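Conserved membrane protein (Chlamydia abortus, PDB 6GZU) combines deubiquitinating and acetylating activities in one secreted CE-clan effector, whose catalytic portion is described here, and induces Golgi fragmentation. Local coordinates at residues V147-S152 and P164-I169; I139-R144 and D213-N218; L27-E32 and E240-R245. All blocks are in the same frame, centred on the assembly; numbering follows the deposited sequence. Where two conformers were deposited one is given.

Contact 1: residues V147-S152 and P164-I169; sequences VVFFDS and PALNSI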
ATOM      1  N   VAL A 147       4.574  -7.165  -8.195  1.00 18.85           N
ATOM      2  CA  VAL A 147       3.779  -5.991  -7.824  1.00 18.14           C
ATOM      3  C   VAL A 147       2.336  -6.430  -7.854  1.00 17.69           C
ATOM      4  O   VAL A 147       1.809  -6.796  -8.911  1.00 21.12           O
ATOM      5  CB  VAL A 147       4.042  -4.799  -8.812  1.00 18.99           C
ATOM      6  CG1 VAL A 147       3.207  -3.553  -8.411  1.00 19.75           C
ATOM      7  CG2 VAL A 147       5.535  -4.464  -8.913  1.00 19.75           C
ATOM      8  N   VAL A 148       1.723  -6.476  -6.668  1.00 16.85           N
ATOM      9  CA  VAL A 148       0.340  -6.895  -6.545  1.00 17.72           C
ATOM     10  C   VAL A 148      -0.579  -5.689  -6.371  1.00 18.61           C
ATOM     11  O   VAL A 148      -0.329  -4.827  -5.530  1.00 21.31           O
ATOM     12  CB  VAL A 148       0.182  -7.848  -5.315  1.00 18.69           C
ATOM     13  CG1 VAL A 148      -1.310  -8.235  -5.090  1.00 21.53           C
ATOM     14  CG2 VAL A 148       1.054  -9.090  -5.565  1.00 23.02           C
ATOM     15  N   PHE A 149      -1.626  -5.629  -7.177  1.00 17.69           N
ATOM     16  CA  PHE A 149      -2.597  -4.554  -7.063  1.00 17.72           C
ATOM     17  C   PHE A 149      -3.947  -5.126  -6.638  1.00 17.41           C
ATOM     18  O   PHE A 149      -4.515  -6.024  -7.314  1.00 18.81           O
ATOM     19  CB  PHE A 149      -2.759  -3.875  -8.439  1.00 17.52           C
ATOM     20  CG  PHE A 149      -3.852  -2.849  -8.477  1.00 17.47           C
ATOM     21  CD1 PHE A 149      -3.765  -1.695  -7.712  1.00 17.53           C
ATOM     22  CD2 PHE A 149      -4.957  -3.038  -9.270  1.00 19.01           C
ATOM     23  CE1 PHE A 149      -4.763  -0.733  -7.763  1.00 18.30           C
ATOM     24  CE2 PHE A 149      -5.941  -2.082  -9.326  1.00 18.05           C
ATOM     25  CZ  PHE A 149      -5.859  -0.952  -8.569  1.00 18.26           C
ATOM     26  N   PHE A 150      -4.453  -4.621  -5.517  1.00 17.06           N
ATOM     27  CA  PHE A 150      -5.761  -5.033  -5.008  1.00 16.56           C
ATOM     28  C   PHE A 150      -6.772  -3.917  -5.048  1.00 17.87           C
ATOM     29  O   PHE A 150      -6.551  -2.858  -4.491  1.00 18.61           O
ATOM     30  CB  PHE A 150      -5.618  -5.531  -3.553  1.00 17.62           C
ATOM     31  CG  PHE A 150      -6.924  -5.894  -2.910  1.00 18.69           C
ATOM     32  CD1 PHE A 150      -7.709  -4.908  -2.309  1.00 18.91           C
ATOM     33  CD2 PHE A 150      -7.395  -7.208  -2.918  1.00 18.44           C
ATOM     34  CE1 PHE A 150      -8.937  -5.239  -1.745  1.00 18.91           C
ATOM     35  CE2 PHE A 150      -8.639  -7.527  -2.340  1.00 20.26           C
ATOM     36  CZ  PHE A 150      -9.375  -6.549  -1.746  1.00 20.12           C
ATOM     37  N   ASP A 151      -7.885  -4.157  -5.747  1.00 18.76           N
ATOM     38  CA  ASP A 151      -9.026  -3.253  -5.817  1.00 19.61           C
ATOM     39  C   ASP A 151     -10.247  -4.110  -5.594  1.00 17.99           C
ATOM     40  O   ASP A 151     -10.565  -4.978  -6.435  1.00 19.08           O
ATOM     41  CB  ASP A 151      -9.074  -2.627  -7.202  1.00 20.34           C
ATOM     42  CG  ASP A 151     -10.289  -1.748  -7.406  1.00 21.07           C
ATOM     43  OD1 ASP A 151     -11.048  -1.517  -6.440  1.00 22.65           O
ATOM     44  OD2 ASP A 151     -10.487  -1.306  -8.531  1.00 23.29           O
ATOM     45  N   SER A 152     -10.943  -3.893  -4.473  1.00 20.02           N
ATOM     46  CA  SER A 152     -12.144  -4.658  -4.170  1.00 21.53           C
ATOM     47  C   SER A 152     -13.254  -4.423  -5.175  1.00 21.94           C
ATOM     48  O   SER A 152     -14.196  -5.230  -5.238  1.00 23.81           O
ATOM     49  CB  SER A 152     -12.664  -4.373  -2.745  1.00 23.18           C
ATOM     50  OG  SER A 152     -12.691  -2.972  -2.440  1.00 24.32           O
ATOM     51  N   PRO A 164       0.124   2.083 -16.196  1.00 21.86           N
ATOM     52  CA  PRO A 164       1.499   2.564 -16.448  1.00 23.08           C
ATOM     53  C   PRO A 164       2.261   2.616 -15.152  1.00 22.25           C
ATOM     54  O   PRO A 164       3.468   2.284 -15.109  1.00 22.94           O
ATOM     55  CB  PRO A 164       1.281   3.968 -16.965  1.00 23.58           C
ATOM     56  CG  PRO A 164      -0.019   3.883 -17.664  1.00 24.50           C
ATOM     57  CD  PRO A 164      -0.882   2.970 -16.822  1.00 21.91           C
ATOM     58  N   ALA A 165       1.597   2.991 -14.062  1.00 21.50           N
ATOM     59  CA  ALA A 165       2.280   3.054 -12.771  1.00 21.59           C
ATOM     60  C   ALA A 165       2.754   1.646 -12.310  1.00 19.83           C
ATOM     61  O   ALA A 165       3.925   1.459 -11.917  1.00 21.17           O
ATOM     62  CB  ALA A 165       1.369   3.752 -11.710  1.00 22.71           C
ATOM     63  N   LEU A 166       1.867   0.640 -12.368  1.00 19.17           N
ATOM     64  CA  LEU A 166       2.242  -0.710 -11.928  1.00 18.95           C
ATOM     65  C   LEU A 166       3.399  -1.213 -12.766  1.00 19.08           C
ATOM     66  O   LEU A 166       4.330  -1.829 -12.238  1.00 18.97           O
ATOM     67  CB  LEU A 166       1.058  -1.676 -12.045  1.00 20.31           C
ATOM     68  CG  LEU A 166      -0.161  -1.306 -11.164  1.00 19.97           C
ATOM     69  CD1 LEU A 166      -1.240  -2.325 -11.476  1.00 20.91           C
ATOM     70  CD2 LEU A 166       0.172  -1.275  -9.678  1.00 19.75           C
ATOM     71  N   ASN A 167       3.338  -0.992 -14.079  1.00 19.37           N
ATOM     72  CA  ASN A 167       4.310  -1.600 -14.992  1.00 18.89           C
ATOM     73  C   ASN A 167       5.605  -0.851 -14.968  1.00 19.98           C
ATOM     74  O   ASN A 167       6.678  -1.462 -15.155  1.00 20.61           O
ATOM     75  CB  ASN A 167       3.707  -1.743 -16.401  1.00 19.65           C
ATOM     76  CG  ASN A 167       2.685  -2.810 -16.435  1.00 22.25           C
ATOM     77  OD1 ASN A 167       1.439  -2.548 -16.297  1.00 25.69           O
ATOM     78  ND2 ASN A 167       3.142  -4.030 -16.551  1.00 20.81           N
ATOM     79  N   SER A 168       5.554   0.455 -14.698  1.00 19.91           N
ATOM     80  CA  SER A 168       6.793   1.192 -14.600  0.67 21.23           C
ATOM     81  C   SER A 168       7.530   0.784 -13.308  1.00 20.14           C
ATOM     82  O   SER A 168       8.757   0.560 -13.321  1.00 22.28           O
ATOM     83  CB  SER A 168       6.503   2.676 -14.656  0.67 19.97           C
ATOM     84  OG  SER A 168       7.682   3.409 -14.798  0.67 20.89           O
ATOM     85  N   ILE A 169       6.823   0.649 -12.192  1.00 19.87           N
ATOM     86  CA  ILE A 169       7.445   0.132 -10.982  1.00 19.33           C
ATOM     87  C   ILE A 169       8.034  -1.240 -11.272  1.00 19.53           C
ATOM     88  O   ILE A 169       9.180  -1.526 -10.880  1.00 19.79           O
ATOM     89  CB  ILE A 169       6.381   0.027  -9.854  1.00 19.92           C
ATOM     90  CG1 ILE A 169       5.963   1.435  -9.423  1.00 21.33           C
ATOM     91  CG2 ILE A 169       6.918  -0.806  -8.663  1.00 21.24           C
ATOM     92  CD1 ILE A 169       4.649   1.437  -8.585  1.00 21.09           C
TER
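Leu166 reaches strand 146-150 with CG anti to its carbonyl carbon (chi1 -62°) and CD1 anti to CA, an arrangement that carries both methyls forward from helix 159-174 onto Val147 and Phe149. Val147 is set to receive them: CG1 lies anti to its own backbone N (chi1 -180°), and its two methyls fork toward different turns of the helix. CG1 of Val147 meets Leu166 CD2 at 4.0 Å, the side chains crossing obliquely. CG2 goes to the next helical turn and touches CG2 of Ile169 at 3.9 Å, this time nearly at a right angle. The closest approach is made by the other branch of the leucine, whose CD1 comes within 3.7 Å of Phe149 CB and also lies 4.0 Å from Phe149 CG. Leu166 therefore presses mainly on the base of the phenylalanine, approaching its ring obliquely. All four residues are buried, and between these two segments the contact is entirely apolar, with no hydrogen bond across it. The local axes approach to 9.3 Å and run nearly antiparallel, at 161°. This fits a beta-alpha-beta crossover, in which helix 159-174 returns across the sheet before the chain enters strand 188-191, parallel to strand 146-150. Further along the same segment, Asp151 OD1 is hydrogen-bonded to His134 NE2, consistent with a Cys-His-Asp triad completed by Cys204, so the packed segment leads directly into the probable catalytic site. Around the contact, Leu166 also rests on Val189 and Lys191 of strand 188-191, and Val147 and Phe149 touch Val138 of strand 134-141. The alternate residues Val148 and Phe150 instead pack against Phe211 and Leu208 of helix 204-217, leaving strand 146-150 between two helices.

Contact 2: residues I139-R144 and D213-N218; sequences IVNLDR and DKYLDN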
ATOM      1  N   ILE A 139       1.104  -3.645  -3.479  1.00 17.06           N
ATOM      2  CA  ILE A 139       2.113  -4.317  -2.684  1.00 17.26           C
ATOM      3  C   ILE A 139       3.339  -4.589  -3.569  1.00 17.46           C
ATOM      4  O   ILE A 139       3.220  -5.169  -4.665  1.00 19.38           O
ATOM      5  CB  ILE A 139       1.600  -5.690  -2.174  1.00 18.36           C
ATOM      6  CG1 ILE A 139       0.310  -5.542  -1.362  1.00 19.02           C
ATOM      7  CG2 ILE A 139       2.747  -6.399  -1.349  1.00 20.39           C
ATOM      8  CD1 ILE A 139      -0.375  -6.870  -1.063  1.00 18.95           C
ATOM      9  N   VAL A 140       4.527  -4.228  -3.096  1.00 17.53           N
ATOM     10  CA  VAL A 140       5.786  -4.615  -3.739  1.00 17.93           C
ATOM     11  C   VAL A 140       6.384  -5.695  -2.864  1.00 19.06           C
ATOM     12  O   VAL A 140       6.630  -5.480  -1.664  1.00 19.58           O
ATOM     13  CB  VAL A 140       6.737  -3.410  -3.887  1.00 19.92           C
ATOM     14  CG1 VAL A 140       8.128  -3.872  -4.354  1.00 21.10           C
ATOM     15  CG2 VAL A 140       6.125  -2.398  -4.858  1.00 21.33           C
ATOM     16  N   ASN A 141       6.608  -6.871  -3.450  1.00 19.40           N
ATOM     17  CA  ASN A 141       7.196  -7.998  -2.728  1.00 20.14           C
ATOM     18  C   ASN A 141       8.540  -8.290  -3.366  1.00 20.70           C
ATOM     19  O   ASN A 141       8.613  -8.786  -4.511  1.00 21.94           O
ATOM     20  CB  ASN A 141       6.264  -9.225  -2.747  1.00 22.32           C
ATOM     21  CG  ASN A 141       6.753 -10.365  -1.894  1.00 24.00           C
ATOM     22  OD1 ASN A 141       7.955 -10.650  -1.837  1.00 24.99           O
ATOM     23  ND2 ASN A 141       5.832 -11.060  -1.237  1.00 26.11           N
ATOM     24  N   LEU A 142       9.618  -7.931  -2.674  1.00 21.62           N
ATOM     25  CA  LEU A 142      10.941  -8.081  -3.271  1.00 22.98           C
ATOM     26  C   LEU A 142      11.359  -9.554  -3.389  1.00 25.70           C
ATOM     27  O   LEU A 142      12.123  -9.930  -4.305  1.00 26.78           O
ATOM     28  CB  LEU A 142      11.999  -7.314  -2.436  1.00 23.10           C
ATOM     29  CG  LEU A 142      11.816  -5.784  -2.267  1.00 22.85           C
ATOM     30  CD1 LEU A 142      12.910  -5.233  -1.370  1.00 23.54           C
ATOM     31  CD2 LEU A 142      11.843  -5.083  -3.638  1.00 22.39           C
ATOM     32  N   ASP A 143      10.888 -10.390  -2.463  1.00 26.11           N
ATOM     33  CA  ASP A 143      11.275 -11.802  -2.460  1.00 29.36           C
ATOM     34  C   ASP A 143      10.636 -12.533  -3.632  1.00 29.07           C
ATOM     35  O   ASP A 143      11.276 -13.372  -4.277  1.00 31.08           O
ATOM     36  CB  ASP A 143      10.866 -12.484  -1.138  1.00 33.39           C
ATOM     37  CG  ASP A 143      11.790 -12.138   0.019  1.00 37.86           C
ATOM     38  OD1 ASP A 143      13.043 -12.103  -0.157  1.00 40.47           O
ATOM     39  OD2 ASP A 143      11.261 -11.917   1.122  1.00 40.57           O
ATOM     40  N   ARG A 144       9.394 -12.165  -3.941  1.00 25.91           N
ATOM     41  CA  ARG A 144       8.638 -12.837  -5.002  1.00 24.32           C
ATOM     42  C   ARG A 144       8.738 -12.110  -6.341  1.00 24.47           C
ATOM     43  O   ARG A 144       8.256 -12.626  -7.369  1.00 24.11           O
ATOM     44  CB  ARG A 144       7.159 -13.031  -4.596  1.00 24.80           C
ATOM     45  CG  ARG A 144       7.003 -14.127  -3.544  1.00 27.11           C
ATOM     46  CD  ARG A 144       5.633 -14.144  -2.951  1.00 28.97           C
ATOM     47  NE  ARG A 144       4.610 -14.495  -3.923  1.00 30.24           N
ATOM     48  CZ  ARG A 144       4.148 -15.731  -4.142  1.00 32.09           C
ATOM     49  NH1 ARG A 144       4.659 -16.774  -3.509  1.00 33.38           N
ATOM     50  NH2 ARG A 144       3.161 -15.918  -5.006  1.00 32.89           N
ATOM     51  N   ASP A 213      -3.769  -8.589   5.305  1.00 21.42           N
ATOM     52  CA  ASP A 213      -3.729  -9.514   6.435  1.00 23.68           C
ATOM     53  C   ASP A 213      -3.524 -10.958   5.956  1.00 24.57           C
ATOM     54  O   ASP A 213      -2.610 -11.660   6.389  1.00 25.73           O
ATOM     55  CB  ASP A 213      -5.044  -9.378   7.186  1.00 25.26           C
ATOM     56  CG  ASP A 213      -4.925  -9.730   8.611  1.00 27.94           C
ATOM     57  OD1 ASP A 213      -4.542 -10.877   8.910  1.00 31.52           O
ATOM     58  OD2 ASP A 213      -5.237  -8.866   9.450  1.00 27.60           O
ATOM     59  N   LYS A 214      -4.356 -11.385   5.018  1.00 22.85           N
ATOM     60  CA  LYS A 214      -4.272 -12.737   4.515  1.00 23.89           C
ATOM     61  C   LYS A 214      -3.094 -12.962   3.591  1.00 23.50           C
ATOM     62  O   LYS A 214      -2.496 -14.029   3.615  1.00 24.60           O
ATOM     63  CB  LYS A 214      -5.568 -13.044   3.775  1.00 26.06           C
ATOM     64  CG  LYS A 214      -6.810 -12.795   4.603  1.00 31.48           C
ATOM     65  CD  LYS A 214      -7.328 -14.055   5.150  1.00 35.95           C
ATOM     66  CE  LYS A 214      -8.605 -13.762   5.909  1.00 38.76           C
ATOM     67  NZ  LYS A 214      -8.942 -14.779   6.924  1.00 42.78           N
ATOM     68  N   TYR A 215      -2.782 -11.970   2.764  1.00 21.38           N
ATOM     69  CA  TYR A 215      -1.637 -12.049   1.841  1.00 21.60           C
ATOM     70  C   TYR A 215      -0.354 -12.299   2.597  1.00 22.46           C
ATOM     71  O   TYR A 215       0.510 -13.049   2.112  1.00 22.35           O
ATOM     72  CB  TYR A 215      -1.524 -10.761   1.000  1.00 21.48           C
ATOM     73  CG  TYR A 215      -0.298 -10.657   0.136  1.00 21.32           C
ATOM     74  CD1 TYR A 215       0.876 -10.121   0.640  1.00 22.60           C
ATOM     75  CD2 TYR A 215      -0.314 -11.066  -1.202  1.00 21.06           C
ATOM     76  CE1 TYR A 215       2.012 -10.021  -0.149  1.00 21.48           C
ATOM     77  CE2 TYR A 215       0.827 -10.987  -1.978  1.00 21.09           C
ATOM     78  CZ  TYR A 215       1.989 -10.469  -1.443  1.00 22.14           C
ATOM     79  OH  TYR A 215       3.138 -10.344  -2.200  1.00 24.28           O
ATOM     80  N   LEU A 216      -0.186 -11.643   3.745  1.00 20.90           N
ATOM     81  CA  LEU A 216       1.075 -11.763   4.478  1.00 23.29           C
ATOM     82  C   LEU A 216       1.253 -13.169   5.088  1.00 26.64           C
ATOM     83  O   LEU A 216       2.386 -13.597   5.381  1.00 27.82           O
ATOM     84  CB  LEU A 216       1.183 -10.664   5.574  1.00 23.63           C
ATOM     85  CG  LEU A 216       1.399  -9.243   4.996  1.00 23.26           C
ATOM     86  CD1 LEU A 216       1.262  -8.204   6.096  1.00 22.84           C
ATOM     87  CD2 LEU A 216       2.798  -9.107   4.324  1.00 23.64           C
ATOM     88  N   ASP A 217       0.143 -13.883   5.304  1.00 27.80           N
ATOM     89  CA  ASP A 217       0.225 -15.292   5.713  1.00 29.01           C
ATOM     90  C   ASP A 217       0.332 -16.263   4.536  1.00 28.67           C
ATOM     91  O   ASP A 217       0.870 -17.352   4.671  1.00 32.05           O
ATOM     92  CB  ASP A 217      -0.958 -15.676   6.604  1.00 33.57           C
ATOM     93  CG  ASP A 217      -0.844 -15.071   8.008  1.00 38.92           C
ATOM     94  OD1 ASP A 217       0.287 -14.841   8.484  1.00 41.84           O
ATOM     95  OD2 ASP A 217      -1.878 -14.814   8.626  1.00 40.91           O
ATOM     96  N   ASN A 218      -0.168 -15.840   3.388  1.00 27.19           N
ATOM     97  CA  ASN A 218      -0.152 -16.667   2.173  1.00 26.99           C
ATOM     98  C   ASN A 218      -0.207 -15.769   0.949  1.00 25.92           C
ATOM     99  O   ASN A 218      -1.258 -15.265   0.601  1.00 24.78           O
ATOM    100  CB  ASN A 218      -1.368 -17.604   2.167  1.00 29.69           C
ATOM    101  CG  ASN A 218      -1.527 -18.349   0.853  1.00 33.91           C
ATOM    102  OD1 ASN A 218      -0.613 -18.396   0.008  1.00 33.51           O
ATOM    103  ND2 ASN A 218      -2.713 -18.935   0.670  1.00 36.88           N
TER
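Ile139 lays its CD1 methyl over the face of the Tyr215 ring, 3.9 Å from the centroid and 11° off the ring normal, a CH-pi contact. With CG anti to its backbone N, Tyr215 sends this ring off the helix toward the strand. The same isoleucine adds its other branch nearer the phenol end, with CG2 3.9 Å from Tyr215 CE1. At that end, ND2 of Asn141 donates to Tyr215 OH over 2.9 Å, with an N-H...O angle of 157°. The hydroxyl lies close to the amide plane, although amide and ring planes are turned 72° apart. Tyr215 OH is also hydrogen-bonded to Glu146 OE2, so two polar partners fix the buried hydroxyl while the methyl packs on the ring face.

Further out, a second bond helps set the rotation of the amide: Asn141 OD1 accepts the backbone N of Arg144 at 3.0 Å, from above the carbonyl plane. This Asx motif ties the asparagine to the turn that follows strand 134-141. Arg144 forms salt bridges to Glu146 and Asp220, linking this turn to the next strand and to the chain beyond helix 204-217. The contact thus secures the C-terminal end of that helix against the central sheet. A helix with Cys204, the probable nucleophile, at its start, packed on a sheet whose strands lead to the histidine and aspartate, is characteristic of the Ulp1-like CE-clan protease fold.

Contact 3: residues L27-E32 and E240-R245; sequences LIRLSE and ETIPQR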
ATOM      1  N   LEU A  27      -2.178  -1.463   9.074  1.00 20.13           N
ATOM      2  CA  LEU A  27      -0.823  -1.740   8.579  1.00 19.57           C
ATOM      3  C   LEU A  27       0.176  -1.799   9.723  1.00 20.89           C
ATOM      4  O   LEU A  27       0.992  -2.722   9.789  1.00 21.56           O
ATOM      5  CB  LEU A  27      -0.411  -0.746   7.483  1.00 21.78           C
ATOM      6  CG  LEU A  27      -0.962  -1.027   6.079  1.00 23.89           C
ATOM      7  CD1 LEU A  27      -2.376  -1.430   5.915  1.00 29.46           C
ATOM      8  CD2 LEU A  27      -0.612   0.216   5.216  1.00 27.20           C
ATOM      9  N   ILE A  28       0.088  -0.870  10.678  1.00 21.42           N
ATOM     10  CA  ILE A  28       0.979  -0.895  11.826  1.00 22.23           C
ATOM     11  C   ILE A  28       0.736  -2.155  12.671  1.00 21.55           C
ATOM     12  O   ILE A  28       1.693  -2.813  13.129  1.00 22.23           O
ATOM     13  CB  ILE A  28       0.815   0.387  12.712  1.00 22.06           C
ATOM     14  CG1 ILE A  28       1.371   1.625  11.991  1.00 22.85           C
ATOM     15  CG2 ILE A  28       1.489   0.232  14.106  1.00 22.07           C
ATOM     16  CD1 ILE A  28       2.912   1.558  11.721  1.00 21.63           C
ATOM     17  N   ARG A  29      -0.534  -2.494  12.899  1.00 22.40           N
ATOM     18  CA  ARG A  29      -0.875  -3.748  13.578  1.00 23.15           C
ATOM     19  C   ARG A  29      -0.201  -4.947  12.870  1.00 23.38           C
ATOM     20  O   ARG A  29       0.463  -5.765  13.512  1.00 23.30           O
ATOM     21  CB  ARG A  29      -2.388  -3.894  13.597  1.00 25.30           C
ATOM     22  CG  ARG A  29      -2.960  -5.101  14.253  1.00 28.27           C
ATOM     23  CD  ARG A  29      -4.509  -5.022  14.188  1.00 28.03           C
ATOM     24  NE  ARG A  29      -5.097  -3.963  14.997  1.00 28.81           N
ATOM     25  CZ  ARG A  29      -5.826  -2.924  14.573  1.00 29.00           C
ATOM     26  NH1 ARG A  29      -6.113  -2.730  13.280  1.00 27.51           N
ATOM     27  NH2 ARG A  29      -6.259  -2.037  15.476  1.00 32.18           N
ATOM     28  N   LEU A  30      -0.335  -5.012  11.548  1.00 22.24           N
ATOM     29  CA  LEU A  30       0.307  -6.074  10.772  1.00 21.64           C
ATOM     30  C   LEU A  30       1.817  -6.038  10.867  1.00 22.62           C
ATOM     31  O   LEU A  30       2.457  -7.092  10.895  1.00 24.09           O
ATOM     32  CB  LEU A  30      -0.139  -6.020   9.301  1.00 22.19           C
ATOM     33  CG  LEU A  30      -1.583  -6.477   9.147  1.00 22.28           C
ATOM     34  CD1 LEU A  30      -2.042  -6.182   7.721  1.00 21.81           C
ATOM     35  CD2 LEU A  30      -1.737  -7.937   9.472  1.00 23.63           C
ATOM     36  N   SER A  31       2.399  -4.844  10.940  1.00 21.60           N
ATOM     37  CA  SER A  31       3.859  -4.735  11.019  1.00 22.02           C
ATOM     38  C   SER A  31       4.385  -5.289  12.322  1.00 23.30           C
ATOM     39  O   SER A  31       5.556  -5.632  12.392  1.00 24.54           O
ATOM     40  CB  SER A  31       4.329  -3.283  10.832  1.00 23.68           C
ATOM     41  OG  SER A  31       4.164  -2.544  12.039  1.00 25.09           O
ATOM     42  N   GLU A  32       3.543  -5.411  13.351  1.00 22.50           N
ATOM     43  CA  GLU A  32       3.970  -5.979  14.620  1.00 24.46           C
ATOM     44  C   GLU A  32       4.027  -7.497  14.513  1.00 26.81           C
ATOM     45  O   GLU A  32       4.785  -8.153  15.223  1.00 30.62           O
ATOM     46  CB  GLU A  32       3.040  -5.549  15.774  1.00 25.11           C
ATOM     47  CG  GLU A  32       3.106  -4.060  15.997  1.00 26.68           C
ATOM     48  CD  GLU A  32       2.478  -3.596  17.289  1.00 27.45           C
ATOM     49  OE1 GLU A  32       1.679  -4.343  17.941  1.00 27.47           O
ATOM     50  OE2 GLU A  32       2.804  -2.444  17.647  1.00 28.43           O
ATOM     51  N   GLU A 240     -14.469  -8.125  13.794  1.00 29.61           N
ATOM     52  CA  GLU A 240     -14.660  -8.540  15.171  1.00 32.14           C
ATOM     53  C   GLU A 240     -13.379  -9.083  15.795  1.00 32.45           C
ATOM     54  O   GLU A 240     -13.328  -9.236  17.017  1.00 34.86           O
ATOM     55  CB  GLU A 240     -15.849  -9.500  15.334  1.00 34.83           C
ATOM     56  CG  GLU A 240     -17.165  -8.749  15.203  1.00 38.46           C
ATOM     57  CD  GLU A 240     -18.399  -9.635  15.113  1.00 43.72           C
ATOM     58  OE1 GLU A 240     -18.283 -10.884  15.096  1.00 46.19           O
ATOM     59  OE2 GLU A 240     -19.510  -9.068  15.056  1.00 45.76           O
ATOM     60  N   THR A 241     -12.340  -9.317  14.982  1.00 31.29           N
ATOM     61  CA  THR A 241     -11.024  -9.736  15.499  1.00 31.35           C
ATOM     62  C   THR A 241     -10.220  -8.529  15.997  1.00 29.78           C
ATOM     63  O   THR A 241      -9.326  -8.648  16.851  1.00 30.72           O
ATOM     64  CB  THR A 241     -10.158 -10.487  14.445  1.00 32.69           C
ATOM     65  OG1 THR A 241      -9.678  -9.576  13.445  1.00 32.77           O
ATOM     66  CG2 THR A 241     -10.939 -11.597  13.761  1.00 33.79           C
ATOM     67  N   ILE A 242     -10.543  -7.364  15.465  1.00 27.45           N
ATOM     68  CA  ILE A 242      -9.681  -6.202  15.681  1.00 26.29           C
ATOM     69  C   ILE A 242      -9.528  -5.860  17.169  1.00 26.18           C
ATOM     70  O   ILE A 242      -8.409  -5.530  17.616  1.00 25.97           O
ATOM     71  CB  ILE A 242     -10.118  -4.981  14.819  1.00 25.93           C
ATOM     72  CG1 ILE A 242      -9.998  -5.322  13.317  1.00 28.25           C
ATOM     73  CG2 ILE A 242      -9.216  -3.786  15.119  1.00 26.88           C
ATOM     74  CD1 ILE A 242      -8.633  -5.743  12.902  1.00 30.71           C
ATOM     75  N   PRO A 243     -10.594  -5.963  17.970  1.00 26.26           N
ATOM     76  CA  PRO A 243     -10.371  -5.553  19.379  1.00 24.71           C
ATOM     77  C   PRO A 243      -9.457  -6.480  20.171  1.00 26.26           C
ATOM     78  O   PRO A 243      -8.927  -6.084  21.223  1.00 26.40           O
ATOM     79  CB  PRO A 243     -11.807  -5.572  19.956  1.00 26.52           C
ATOM     80  CG  PRO A 243     -12.682  -5.279  18.770  1.00 27.15           C
ATOM     81  CD  PRO A 243     -12.036  -6.092  17.671  1.00 26.60           C
ATOM     82  N   GLN A 244      -9.258  -7.701  19.685  1.00 25.97           N
ATOM     83  CA  GLN A 244      -8.341  -8.625  20.341  1.00 24.95           C
ATOM     84  C   GLN A 244      -6.910  -8.471  19.852  1.00 23.47           C
ATOM     85  O   GLN A 244      -6.006  -9.172  20.312  1.00 25.63           O
ATOM     86  CB  GLN A 244      -8.801 -10.071  20.152  1.00 27.63           C
ATOM     87  CG  GLN A 244     -10.165 -10.397  20.807  1.00 29.98           C
ATOM     88  CD  GLN A 244     -11.309 -10.290  19.822  1.00 34.10           C
ATOM     89  OE1 GLN A 244     -11.209 -10.771  18.684  1.00 36.57           O
ATOM     90  NE2 GLN A 244     -12.420  -9.648  20.253  1.00 35.59           N
ATOM     91  N   ARG A 245      -6.706  -7.540  18.933  1.00 24.44           N
ATOM     92  CA  ARG A 245      -5.396  -7.310  18.311  1.00 25.12           C
ATOM     93  C   ARG A 245      -4.855  -5.872  18.482  1.00 25.32           C
ATOM     94  O   ARG A 245      -4.585  -5.183  17.496  1.00 26.31           O
ATOM     95  CB  ARG A 245      -5.471  -7.651  16.808  1.00 26.79           C
ATOM     96  CG  ARG A 245      -5.957  -9.066  16.505  1.00 27.78           C
ATOM     97  CD  ARG A 245      -6.349  -9.208  15.033  1.00 32.31           C
ATOM     98  NE  ARG A 245      -5.198  -9.139  14.166  1.00 34.80           N
ATOM     99  CZ  ARG A 245      -5.283  -9.095  12.840  1.00 35.69           C
ATOM    100  NH1 ARG A 245      -4.186  -9.025  12.132  1.00 37.55           N
ATOM    101  NH2 ARG A 245      -6.477  -9.077  12.236  1.00 36.88           N
TER
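Arg29 of helix 20-33 reaches across to Ile242 and Arg245, packing this N-terminal helix on the 3-10 turn 242-244 that follows helix 228-241, in the catalytic portion of a CE-clan (Ulp1-like) protein. One hydrogen bond crosses: Arg29 NE donates to the backbone O of Arg245 at 2.8 Å, with an angle of 146° at the hydrogen. The carbonyl oxygen sits at the guanidinium edge, near its plane, a position reached because the Arg29 chain bends at chi3 (-68°).

Between the charges, the two guanidinium planes are inclined by 59° and are not stacked. Asp213 of helix 204-217 forms a salt bridge with Arg245 NH1, which probably eases the like charges, and Arg29 NH1 is hydrogen-bonded to His26 ND1 one turn earlier in its helix.

The apolar contacts are made over and beside the charged groups. Ile242 CG2 covers one face of the Arg29 guanidinium, 3.5 Å from CZ, while Arg29 CD lies over one face of the Arg245 guanidinium, offset toward its rim. At the edge of the same Arg245 guanidinium, NH1 lies 3.8 Å from Leu30 CD2.

Contacts 1 and 2 are buried and share the central sheet, using neighbouring strands joined by a backbone hydrogen bond between Val148 O and Ile139 N. They bring helices 159-174 and 204-217 to it: contact 1 by apolar packing without a hydrogen bond, contact 2 by a methyl over an aromatic face plus a hydrogen bond to the buried tyrosine hydroxyl. Contact 3 is only partly buried, uses no strand, and depends on arginines. It meets contact 2 along helix 204-217, where Leu216 CD1 packs 4.1 Å from Leu30 CB. Contacts 1 and 3 lie on opposite sides of the chain's centre, their centres about 25 Å apart, and do not touch.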